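Local structure of extracellular ligand-binding receptor (Rhodopseudomonas palustris, 4F06) at residues F81-M86 and S147-G152; M176-T181 and F201-P206; G210-Y215 and P240-A245. The protein binds p-hydroxybenzoic acid, probably as the solute-binding component of an ABC transporter that takes up lignin-derived aromatic acids. All coordinates share one frame; numbering follows the deposited sequence.

Contact 1. Residues F81-M86 and S147-G152. With PHB (p-hydroxybenzoic acid), chain B; SO4 (sulfate ion), chain E.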
# COMPACT_ATOMS: atom_id res chain seq x y z
N PHE A 81 2.28 -2.74 8.54
CA PHE A 81 3.50 -1.97 8.79
C PHE A 81 4.77 -2.73 8.41
O PHE A 81 4.94 -3.91 8.78
CB PHE A 81 3.56 -1.57 10.27
CG PHE A 81 2.50 -0.55 10.68
CD1 PHE A 81 2.61 0.76 10.22
CD2 PHE A 81 1.46 -0.90 11.52
CE1 PHE A 81 1.68 1.71 10.60
CE2 PHE A 81 0.52 0.07 11.90
CZ PHE A 81 0.64 1.39 11.45
N THR A 82 5.68 -1.99 7.82
CA THR A 82 7.00 -2.56 7.49
C THR A 82 7.69 -3.30 8.65
O THR A 82 8.12 -4.42 8.45
CB THR A 82 7.90 -1.47 6.89
OG1 THR A 82 7.54 -1.22 5.54
CG2 THR A 82 9.38 -1.86 6.91
N PRO A 83 7.83 -2.68 9.84
CA PRO A 83 8.55 -3.38 10.92
C PRO A 83 7.90 -4.69 11.32
O PRO A 83 8.57 -5.60 11.79
CB PRO A 83 8.59 -2.34 12.08
CG PRO A 83 7.55 -1.31 11.70
CD PRO A 83 7.60 -1.27 10.19
N ASN A 84 6.60 -4.78 11.17
CA ASN A 84 5.90 -6.03 11.47
C ASN A 84 6.17 -7.09 10.43
O ASN A 84 6.47 -8.25 10.78
CB ASN A 84 4.41 -5.76 11.66
CG ASN A 84 4.14 -4.86 12.86
OD1 ASN A 84 4.95 -4.81 13.83
ND2 ASN A 84 2.98 -4.19 12.85
N ALA A 85 6.15 -6.71 9.15
CA ALA A 85 6.54 -7.65 8.10
C ALA A 85 8.00 -8.10 8.26
O ALA A 85 8.31 -9.29 8.07
CB ALA A 85 6.37 -7.03 6.73
N MSE A 86 8.88 -7.18 8.64
CA MSE A 86 10.27 -7.57 8.86
C MSE A 86 10.46 -8.58 9.97
O MSE A 86 11.37 -9.41 9.89
CB MSE A 86 11.12 -6.33 9.14
CG MSE A 86 11.24 -5.31 8.01
SE MSE A 86 12.26 -5.97 6.55
CE MSE A 86 12.51 -4.23 5.65
N SER A 147 7.51 10.25 7.34
CA SER A 147 7.58 9.58 8.64
C SER A 147 8.94 8.88 8.76
O SER A 147 9.43 8.24 7.81
CB SER A 147 6.44 8.59 8.81
OG SER A 147 5.22 9.31 8.79
N ASP A 148 9.50 8.91 9.98
CA ASP A 148 10.87 8.44 10.21
C ASP A 148 10.90 6.94 10.51
O ASP A 148 11.14 6.50 11.64
CB ASP A 148 11.44 9.21 11.40
CG ASP A 148 12.90 8.91 11.62
OD1 ASP A 148 13.57 8.42 10.69
OD2 ASP A 148 13.35 9.21 12.74
N TYR A 149 10.68 6.13 9.48
CA TYR A 149 10.89 4.68 9.56
C TYR A 149 11.01 4.16 8.13
O TYR A 149 10.94 4.93 7.18
CB TYR A 149 9.81 3.94 10.40
CG TYR A 149 8.44 3.74 9.74
CD1 TYR A 149 7.71 4.81 9.16
CD2 TYR A 149 7.86 2.49 9.75
CE1 TYR A 149 6.46 4.57 8.58
CE2 TYR A 149 6.61 2.25 9.17
CZ TYR A 149 5.94 3.30 8.58
OH TYR A 149 4.70 3.09 8.01
N GLY A 150 11.14 2.85 7.97
CA GLY A 150 11.53 2.20 6.71
C GLY A 150 10.93 2.81 5.44
O GLY A 150 11.68 3.24 4.56
N PRO A 151 9.60 2.85 5.30
CA PRO A 151 9.04 3.26 4.01
C PRO A 151 9.20 4.77 3.80
O PRO A 151 9.30 5.22 2.65
CB PRO A 151 7.56 2.82 4.12
CG PRO A 151 7.29 2.79 5.60
CD PRO A 151 8.58 2.29 6.21
N GLY A 152 9.23 5.56 4.88
CA GLY A 152 9.50 7.00 4.72
C GLY A 152 10.90 7.28 4.22
O GLY A 152 11.12 8.14 3.37
C1' PHB B . 4.50 0.53 5.80
O1' PHB B . 5.22 -0.06 4.98
O2' PHB B . 4.74 0.53 7.05
C1 PHB B . 3.34 1.31 5.27
C2 PHB B . 3.36 1.80 3.95
C3 PHB B . 2.32 2.56 3.47
C4 PHB B . 1.26 2.89 4.30
C5 PHB B . 1.23 2.42 5.60
C6 PHB B . 2.26 1.65 6.10
O4 PHB B . 0.24 3.67 3.89
S SO4 E . 11.53 0.22 10.70
O1 SO4 E . 10.25 0.49 11.45
O2 SO4 E . 12.35 -0.62 11.60
O3 SO4 E . 10.97 -0.18 9.42
O4 SO4 E . 12.24 1.47 10.43
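The carboxylate end of the p-hydroxybenzoic acid pocket is built where Phe81, Thr82 and Pro83, at the start of helix 82-88, face Tyr149 and Pro151, at the start of helix 150-165. The two helices come from different lobes, and the ligand sits in the cleft between them, as in other periplasmic binding proteins. Tyr149 has CG between its backbone N and carbonyl carbon (chi1 76°), which lays its ring over Pro151 CD, 3.4 Å above the plane of the Tyr149 ring. An edge of that ring meets Pro83, with Tyr149 CD2 3.8 Å from Pro83 CD, while Tyr149 OH lies in the plane of the Phe81 ring, at its edge. The ligand joins the two sides. Its O2' accepts from Thr82 N (2.8 Å, N-H...O 167°) and from Tyr149 OH (2.7 Å), and its O1' accepts from Thr82 OG1 at 2.7 Å. Thr82 OG1 is also hydrogen-bonded to Thr106 OG1. Gly150 N makes two weak bonds to a sulfate ion, probably from the crystallisation liquor. With donors from both lobes and a helix amino end at Thr82, the site would be expected to stabilise the bound carboxylate as an anion.

Contact 2. Residues M176-T181 and F201-P206. With PHB (p-hydroxybenzoic acid), chain B.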
# COMPACT_ATOMS: atom_id res chain seq x y z
N MSE A 176 9.94 12.79 10.29
CA MSE A 176 9.01 13.10 11.39
C MSE A 176 8.75 11.86 12.22
O MSE A 176 8.36 10.84 11.68
CB MSE A 176 7.67 13.57 10.81
CG MSE A 176 7.76 14.83 9.92
SE MSE A 176 6.08 15.28 9.09
CE MSE A 176 5.95 13.79 7.86
N PRO A 177 8.97 11.91 13.53
CA PRO A 177 8.67 10.70 14.32
C PRO A 177 7.25 10.20 14.05
O PRO A 177 6.32 10.99 13.86
CB PRO A 177 8.74 11.23 15.75
CG PRO A 177 9.79 12.31 15.68
CD PRO A 177 9.54 13.00 14.35
N LEU A 178 7.06 8.88 14.07
CA LEU A 178 5.74 8.27 13.89
C LEU A 178 4.69 8.78 14.86
O LEU A 178 3.50 8.87 14.50
CB LEU A 178 5.81 6.74 13.98
CG LEU A 178 6.18 6.04 12.69
CD1 LEU A 178 6.51 4.58 12.97
CD2 LEU A 178 5.10 6.21 11.63
N SER A 179 5.13 9.17 16.06
CA SER A 179 4.22 9.61 17.10
C SER A 179 3.78 11.05 16.87
O SER A 179 2.94 11.54 17.62
CB SER A 179 4.91 9.50 18.46
OG SER A 179 6.11 10.25 18.49
N THR A 180 4.31 11.76 15.86
CA THR A 180 3.95 13.17 15.66
C THR A 180 2.45 13.36 15.48
O THR A 180 1.84 12.71 14.62
CB THR A 180 4.66 13.76 14.43
OG1 THR A 180 6.07 13.59 14.57
CG2 THR A 180 4.32 15.26 14.27
N THR A 181 1.86 14.25 16.30
CA THR A 181 0.47 14.65 16.12
C THR A 181 0.34 16.15 15.88
O THR A 181 -0.68 16.59 15.30
CB THR A 181 -0.38 14.29 17.34
OG1 THR A 181 0.22 14.83 18.51
CG2 THR A 181 -0.51 12.74 17.53
N PHE A 201 5.21 11.55 2.57
CA PHE A 201 4.62 10.26 2.90
C PHE A 201 4.49 10.15 4.42
O PHE A 201 5.47 10.46 5.14
CB PHE A 201 5.53 9.08 2.46
CG PHE A 201 5.17 7.79 3.17
CD1 PHE A 201 4.05 7.02 2.81
CD2 PHE A 201 5.94 7.37 4.27
CE1 PHE A 201 3.68 5.90 3.51
CE2 PHE A 201 5.57 6.22 4.98
CZ PHE A 201 4.45 5.49 4.61
N LEU A 202 3.32 9.69 4.88
CA LEU A 202 3.14 9.16 6.23
C LEU A 202 2.24 7.94 6.02
O LEU A 202 1.50 7.87 5.04
CB LEU A 202 2.45 10.17 7.17
CG LEU A 202 2.99 11.61 7.18
CD1 LEU A 202 2.33 12.47 6.11
CD2 LEU A 202 2.74 12.21 8.54
N PRO A 203 2.23 6.97 6.94
CA PRO A 203 1.34 5.80 6.76
C PRO A 203 -0.11 6.26 6.83
O PRO A 203 -0.50 7.12 7.66
CB PRO A 203 1.69 4.91 7.98
CG PRO A 203 2.29 5.86 8.98
CD PRO A 203 3.05 6.90 8.15
N ALA A 204 -0.92 5.71 5.93
CA ALA A 204 -2.34 6.11 5.87
C ALA A 204 -3.01 5.84 7.20
O ALA A 204 -2.85 4.79 7.82
CB ALA A 204 -3.01 5.36 4.77
N GLY A 205 -3.76 6.83 7.69
CA GLY A 205 -4.38 6.79 9.01
C GLY A 205 -4.30 8.15 9.65
O GLY A 205 -4.16 9.17 8.96
N PRO A 206 -4.36 8.19 10.99
CA PRO A 206 -4.33 9.50 11.67
C PRO A 206 -3.15 10.41 11.27
O PRO A 206 -3.35 11.63 11.13
CB PRO A 206 -4.26 9.13 13.15
CG PRO A 206 -5.07 7.84 13.18
CD PRO A 206 -4.66 7.09 11.94
C1' PHB B . 4.50 0.53 5.80
O1' PHB B . 5.22 -0.06 4.98
O2' PHB B . 4.74 0.53 7.05
C1 PHB B . 3.34 1.31 5.27
C2 PHB B . 3.36 1.80 3.95
C3 PHB B . 2.32 2.56 3.47
C4 PHB B . 1.26 2.89 4.30
C5 PHB B . 1.23 2.42 5.60
C6 PHB B . 2.26 1.65 6.10
O4 PHB B . 0.24 3.67 3.89
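This is an apolar contact between two loops, in which Met176 and Leu178 rest against Leu202 and Pro203 behind the hydroxyl end of the ligand pocket. Segment 176-181 leaves strand 169-176 and segment 201-206 leaves strand 197-201, the two parallel neighbours of strand 141-147. Met176 is a selenomethionine whose chain bends at its last torsion (chi3 -69°), turning the terminal methyl onto Leu202 at about a right angle to that side chain. The Met176 CE methyl touches Leu202 CD2 at 3.6 Å and Leu202 CG at 3.7 Å. Leu178 brings one branch to the other loop, CD2 lying 3.9 Å from Pro203 CG. Its backbone belongs to a type I beta turn, Pro177 to Thr180, in which one carbonyl is gripped twice: Pro177 O accepts from Thr180 N at 2.9 Å and from Thr180 OG1 at 2.7 Å.

Loops after the carboxyl ends of parallel strands commonly form the binding site in alpha/beta folds, and segment 201-206 does so here. Pro203 carries the packing through to the ligand, its CB 3.5 Å from C5 of p-hydroxybenzoic acid on the side away from Leu178. Phe201 points an edge at the same face of the ligand ring, with CE1 3.6 Å from the ligand C3, and the two rings are steeply inclined to each other. Ala204 N then gives the ligand hydroxyl oxygen O4 a nearly straight bond of 3.1 Å (N-H...O 176°). The following residue, Gly205, has backbone angles at which a side chain would be jammed against the preceding carbonyl oxygen, and it leads directly into helix 206-217.

Contact 3. Residues G210-Y215 and P240-A245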
# COMPACT_ATOMS: atom_id res chain seq x y z
N GLY A 210 -3.78 14.29 9.94
CA GLY A 210 -3.19 15.43 10.67
C GLY A 210 -2.30 16.27 9.83
O GLY A 210 -2.35 17.49 9.89
N PHE A 211 -1.46 15.63 9.01
CA PHE A 211 -0.52 16.38 8.19
C PHE A 211 -1.30 17.24 7.17
O PHE A 211 -1.01 18.42 7.04
CB PHE A 211 0.45 15.41 7.47
CG PHE A 211 1.51 16.12 6.67
CD1 PHE A 211 1.25 16.58 5.38
CD2 PHE A 211 2.79 16.30 7.21
CE1 PHE A 211 2.27 17.25 4.69
CE2 PHE A 211 3.80 16.92 6.50
CZ PHE A 211 3.54 17.40 5.22
N VAL A 212 -2.27 16.66 6.49
CA VAL A 212 -2.99 17.42 5.46
C VAL A 212 -3.77 18.58 6.09
O VAL A 212 -3.79 19.70 5.55
CB VAL A 212 -3.87 16.50 4.61
CG1 VAL A 212 -4.79 17.31 3.67
CG2 VAL A 212 -2.98 15.57 3.79
N LYS A 213 -4.45 18.30 7.21
CA LYS A 213 -5.19 19.37 7.85
C LYS A 213 -4.27 20.50 8.29
O LYS A 213 -4.64 21.66 8.17
CB LYS A 213 -5.97 18.81 9.02
CG LYS A 213 -7.23 18.08 8.59
CD LYS A 213 -7.99 17.55 9.80
CE LYS A 213 -9.39 17.04 9.46
NZ LYS A 213 -10.39 18.14 9.22
N ALA A 214 -3.07 20.20 8.79
CA ALA A 214 -2.13 21.25 9.18
C ALA A 214 -1.62 22.03 7.97
O ALA A 214 -1.40 23.24 8.07
CB ALA A 214 -0.97 20.64 9.94
N TYR A 215 -1.38 21.33 6.86
CA TYR A 215 -0.91 21.98 5.60
C TYR A 215 -1.95 23.04 5.16
O TYR A 215 -1.61 24.17 4.76
CB TYR A 215 -0.68 20.87 4.56
CG TYR A 215 -0.67 21.28 3.13
CD1 TYR A 215 0.38 22.02 2.62
CD2 TYR A 215 -1.69 20.89 2.29
CE1 TYR A 215 0.41 22.44 1.29
CE2 TYR A 215 -1.68 21.25 0.93
CZ TYR A 215 -0.62 22.02 0.43
OH TYR A 215 -0.66 22.38 -0.89
N PRO A 240 -13.54 12.83 2.71
CA PRO A 240 -14.61 13.67 3.29
C PRO A 240 -14.20 14.34 4.59
O PRO A 240 -14.81 15.35 5.00
CB PRO A 240 -15.74 12.68 3.58
CG PRO A 240 -15.50 11.52 2.69
CD PRO A 240 -13.99 11.44 2.52
N ASN A 241 -13.19 13.77 5.27
CA ASN A 241 -12.69 14.37 6.51
C ASN A 241 -11.79 15.54 6.29
O ASN A 241 -11.69 16.39 7.15
CB ASN A 241 -12.01 13.29 7.37
CG ASN A 241 -12.99 12.24 7.81
OD1 ASN A 241 -14.16 12.57 8.08
ND2 ASN A 241 -12.57 11.00 7.92
N ILE A 242 -11.12 15.57 5.15
CA ILE A 242 -10.40 16.75 4.75
C ILE A 242 -11.43 17.78 4.21
O ILE A 242 -11.37 18.98 4.53
CB ILE A 242 -9.35 16.43 3.68
CG1 ILE A 242 -8.32 15.46 4.23
CG2 ILE A 242 -8.66 17.71 3.15
CD1 ILE A 242 -7.57 14.74 3.13
N GLY A 243 -12.38 17.28 3.42
CA GLY A 243 -13.42 18.07 2.80
C GLY A 243 -12.94 18.78 1.57
O GLY A 243 -11.86 18.50 1.03
N GLU A 244 -13.76 19.70 1.08
CA GLU A 244 -13.46 20.40 -0.17
C GLU A 244 -12.18 21.24 -0.12
O GLU A 244 -11.62 21.57 -1.15
CB GLU A 244 -14.64 21.29 -0.59
CG GLU A 244 -15.86 20.49 -1.01
CD GLU A 244 -17.03 21.40 -1.26
OE1 GLU A 244 -16.90 22.62 -0.99
OE2 GLU A 244 -18.06 20.89 -1.72
N ALA A 245 -11.68 21.52 1.08
CA ALA A 245 -10.37 22.17 1.19
C ALA A 245 -9.25 21.25 0.64
O ALA A 245 -8.16 21.73 0.35
CB ALA A 245 -10.10 22.53 2.63
O HOH W 1 -9.99 19.72 6.83
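Lys213 runs extended through its middle torsions and bends only at the last one (chi4 -76°), a turn that carries NZ from helix 206-217 across to the carbonyl of Asn241. With CG1 anti to its backbone N (chi1 171°), the preceding residue, Val212, directs that methyl at Ile242. The contact thus joins helix 206-217 to helix 239-242, the helices before and after strand 226-230 in the chain. The lysine bond, Lys213 NZ to Asn241 O, is 3.0 Å long and reaches the oxygen nearly end-on, with a C=O...N angle of 159° and the donor slightly tilted from the carbonyl plane. A water extends the link: it accepts from Lys213 NZ at 2.9 Å and donates to Ile242 O at 2.8 Å. The side chain of Asn241 turns elsewhere, to Asp238. Beside this polar strip, Val212 CG1 sits against three carbons of Ile242, closest to CD1 at 3.8 Å, and the two side chains cross at about a right angle. Leu209 and Ile216 of helix 206-217 also touch Ile242. Replacing Lys213 with a leucine would probably leave Asn241 O without this donor and the bridging water without one of its mates. Because the carbonyls served belong to the last residues of helix 239-242, before Gly243 leaves helical geometry with positive phi, the lysine charge probably offsets the partial negative charge of that helix end.

How the contacts relate
Contacts 1 and 2 work on opposite ends of one ligand: contact 1 holds the carboxylate of p-hydroxybenzoic acid and contact 2 its hydroxyl. Their centres are about 11 Å apart, and they are joined by probable backbone hydrogen bonds, Asp148 N to Met176 O at 2.8 Å and Ser147 N to Phe201 O at 3.0 Å. Contact 3 lies behind contact 2, with about 14 Å between centres, and the two touch through Phe211, whose CB is 3.7 Å from Leu202 CD1. Contacts 1 and 3 do not touch, their centres being about 24 Å apart. The side chain of Val212 remains about 12 Å from the ligand, so contact 3 makes no direct contact with the ligand.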